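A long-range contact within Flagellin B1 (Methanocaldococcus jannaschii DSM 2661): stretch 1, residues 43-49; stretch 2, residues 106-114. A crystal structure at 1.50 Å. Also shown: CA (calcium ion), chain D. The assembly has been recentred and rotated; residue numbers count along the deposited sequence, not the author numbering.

Stretch 1 (43-49) APIDLKN
Stretch 2 106-114: SLSNGVINK

The two stretches form a short antiparallel ladder in one chain, with no two touching residues less than 60 positions apart in sequence. Stretch 1 is extended through the strand 45-46 and then turns; stretch 2 opens with a 3-10 segment, 106-108, tightens through N109 and G110, and extends through the strand 111-112. The CA atoms pair as P44 with N113 (4.5 Å), I45 with I112 (5.4 Å), D46 with V111 (4.5 Å) and L47 with G110 (5.3 Å). Between them 422 Å² is buried, both sides summed.

A43 (phi/psi -68/166) points its CA-to-CB bond away, but its backbone still takes part: one water donates to A43 O at 2.6 Å and to I112 O at 3.0 Å. P44 (-60/147), with a C-gamma exo pucker, has no N-H to offer. Its ring packs instead, P44 CB lying 4.0 Å from V111 CG1 and P44 CG 4.0 Å from N113 CB (N113 -136/-180; chi1 p, chi2 16°), while P44 CA approaches I112 O at 3.6 Å in a CA-H...O contact.

I45 (-127/128) makes the hydrogen-bonded pair of the ladder. I45 N donates to I112 O at 3.0 Å and I112 N donates back to I45 O at 2.9 Å, both nearly linear at 171° and 170°. V111 CA adds a CA-H...O contact to I45 O at 3.5 Å. The side chains of I45 (chi1 m, chi2 t) and I112 (-106/127; chi1 and chi2 t) share one buried, apolar face, I45 CB standing 3.9 Å from I112 CG2.

D46 (-79/124; chi1 t, chi2 13°) forms a non-hydrogen-bonded pair with V111 (-121/125; chi1 t), both side chains on the other, partly exposed face, where a charge is tolerated. D46 OD1 accepts from K48 N at 3.0 Å and forms a salt bridge with K48 NZ at 2.7 Å. It also lies 3.3 Å from G110 O, but two acceptors cannot bond.

L47 (-90/-11; chi1 m, chi2 t) leaves the extended conformation, yet L47 N still donates to G110 O at 2.7 Å. Its side chain continues the apolar layer, with L47 CD2 3.8 Å from I112 CG2 and L47 CD1 3.9 Å from L107 CD2 (L107 -64/-23; chi1 m, chi2 t).

K48 (-66/-26; chi m, t, m, m) folds back so that K48 NZ donates to N109 O at 2.8 Å (N109 -102/15; chi1 -103°), placing positive charge beside these clustered acceptors. G110 (76/24) has a positive phi, which favours glycine, and an ideal CB there would sit 2.5 Å from K48 CG, a clash. N49 (-105/14) ends the stretch without touching stretch 2.

Stretch 2 braces its own turn: S106 O accepts from N109 N (2.9 Å) and V111 N (3.1 Å), L107 O accepts from G110 N (2.9 Å), and S106 OG (S106 -56/-34; chi1 p) donates to V111 O (2.7 Å). S106 OG and N113 OD1 each bind the calcium CA at 2.4 Å, so one ion ties the 3-10 segment to the residue just past the strand.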

# COMPACT_ATOMS: atom_id res chain seq x y z
N ALA B 43 -12.28 -20.96 0.24
CA ALA B 43 -13.10 -21.41 -0.84
C ALA B 43 -12.47 -20.92 -2.18
O ALA B 43 -11.55 -20.09 -2.18
CB ALA B 43 -14.48 -20.88 -0.70
N PRO B 44 -12.91 -21.46 -3.31
CA PRO B 44 -12.42 -20.95 -4.59
C PRO B 44 -12.75 -19.49 -4.78
O PRO B 44 -13.81 -19.01 -4.38
CB PRO B 44 -13.12 -21.83 -5.62
CG PRO B 44 -13.30 -23.15 -4.87
CD PRO B 44 -13.64 -22.73 -3.48
N ILE B 45 -11.85 -18.79 -5.47
CA ILE B 45 -11.99 -17.37 -5.73
C ILE B 45 -11.86 -17.07 -7.23
O ILE B 45 -10.88 -17.44 -7.88
CB ILE B 45 -10.91 -16.61 -4.97
CG1 ILE B 45 -11.14 -16.79 -3.45
CG2 ILE B 45 -10.94 -15.09 -5.28
CD1 ILE B 45 -9.90 -16.45 -2.69
N ASP B 46 -12.84 -16.36 -7.76
CA ASP B 46 -12.84 -15.93 -9.15
C ASP B 46 -11.91 -14.70 -9.24
O ASP B 46 -12.17 -13.69 -8.54
CB ASP B 46 -14.28 -15.56 -9.55
CG ASP B 46 -14.42 -15.05 -10.97
OD1 ASP B 46 -13.49 -15.18 -11.76
OD2 ASP B 46 -15.52 -14.48 -11.27
N LEU B 47 -10.90 -14.76 -10.11
CA LEU B 47 -9.94 -13.66 -10.35
C LEU B 47 -10.36 -12.69 -11.43
O LEU B 47 -9.78 -11.61 -11.58
CB LEU B 47 -8.52 -14.21 -10.68
CG LEU B 47 -7.86 -15.05 -9.58
CD1 LEU B 47 -6.44 -15.39 -9.89
CD2 LEU B 47 -7.88 -14.29 -8.22
N LYS B 48 -11.40 -13.05 -12.21
CA LYS B 48 -11.66 -12.33 -13.42
C LYS B 48 -12.08 -10.87 -13.20
O LYS B 48 -11.76 -10.04 -14.06
CB LYS B 48 -12.68 -13.10 -14.32
CG LYS B 48 -12.09 -14.35 -14.91
CD LYS B 48 -13.05 -15.20 -15.75
CE LYS B 48 -14.26 -15.76 -14.99
NZ LYS B 48 -13.86 -16.72 -13.95
N ASN B 49 -12.68 -10.49 -12.06
CA ASN B 49 -12.97 -9.06 -11.76
C ASN B 49 -12.05 -8.45 -10.72
O ASN B 49 -12.31 -7.37 -10.20
CB ASN B 49 -14.42 -8.96 -11.26
CG ASN B 49 -15.36 -9.34 -12.33
OD1 ASN B 49 -15.92 -10.43 -12.32
ND2 ASN B 49 -15.42 -8.50 -13.35
N SER B 106 -8.09 -24.98 -12.95
CA SER B 106 -9.06 -23.92 -12.65
C SER B 106 -8.61 -22.50 -13.09
O SER B 106 -9.44 -21.67 -13.49
CB SER B 106 -9.41 -23.96 -11.14
OG SER B 106 -8.32 -23.65 -10.31
N LEU B 107 -7.30 -22.22 -13.02
CA LEU B 107 -6.79 -20.90 -13.42
C LEU B 107 -6.99 -20.54 -14.89
O LEU B 107 -7.09 -19.35 -15.23
CB LEU B 107 -5.33 -20.70 -13.03
CG LEU B 107 -5.07 -20.38 -11.58
CD1 LEU B 107 -3.58 -20.47 -11.37
CD2 LEU B 107 -5.54 -18.97 -11.25
N SER B 108 -7.14 -21.56 -15.73
CA SER B 108 -7.45 -21.34 -17.12
C SER B 108 -8.87 -20.88 -17.35
O SER B 108 -9.16 -20.35 -18.40
CB SER B 108 -7.08 -22.57 -18.00
OG SER B 108 -5.65 -22.81 -17.90
N ASN B 109 -9.75 -21.04 -16.35
CA ASN B 109 -11.00 -20.32 -16.32
C ASN B 109 -11.05 -19.11 -15.37
O ASN B 109 -12.14 -18.63 -15.02
CB ASN B 109 -12.13 -21.28 -15.99
CG ASN B 109 -12.89 -21.63 -17.21
OD1 ASN B 109 -13.63 -20.80 -17.74
ND2 ASN B 109 -12.62 -22.81 -17.76
N GLY B 110 -9.87 -18.67 -14.94
CA GLY B 110 -9.80 -17.47 -14.07
C GLY B 110 -10.21 -17.74 -12.62
O GLY B 110 -10.64 -16.80 -11.92
N VAL B 111 -10.10 -18.99 -12.16
CA VAL B 111 -10.50 -19.40 -10.81
C VAL B 111 -9.30 -19.99 -10.10
O VAL B 111 -8.67 -20.94 -10.56
CB VAL B 111 -11.64 -20.45 -10.79
CG1 VAL B 111 -11.87 -20.93 -9.34
CG2 VAL B 111 -12.92 -19.86 -11.32
N ILE B 112 -8.99 -19.43 -8.92
CA ILE B 112 -7.85 -19.88 -8.09
C ILE B 112 -8.40 -20.68 -6.90
O ILE B 112 -9.32 -20.21 -6.25
CB ILE B 112 -6.91 -18.72 -7.63
CG1 ILE B 112 -5.53 -19.22 -7.20
CG2 ILE B 112 -7.57 -17.76 -6.63
CD1 ILE B 112 -4.54 -18.15 -6.90
N ASN B 113 -7.90 -21.90 -6.72
CA ASN B 113 -8.37 -22.74 -5.63
C ASN B 113 -7.26 -23.41 -4.91
O ASN B 113 -6.13 -23.15 -5.13
CB ASN B 113 -9.52 -23.63 -6.09
CG ASN B 113 -9.14 -24.64 -7.12
OD1 ASN B 113 -7.99 -24.91 -7.32
ND2 ASN B 113 -10.13 -25.20 -7.80
N LYS B 114 -7.63 -24.19 -3.91
CA LYS B 114 -6.65 -24.72 -2.99
C LYS B 114 -5.38 -25.26 -3.67
O LYS B 114 -5.46 -26.12 -4.58
CB LYS B 114 -7.33 -25.85 -2.16
CG LYS B 114 -6.34 -26.53 -1.22
CD LYS B 114 -7.04 -27.58 -0.37
CE LYS B 114 -5.99 -28.35 0.45
NZ LYS B 114 -6.62 -29.34 1.36
CA CA D . -6.67 -25.04 -9.27
O HOH W 1 -9.21 -20.03 -3.30
O HOH W 2 -6.02 -27.19 -8.30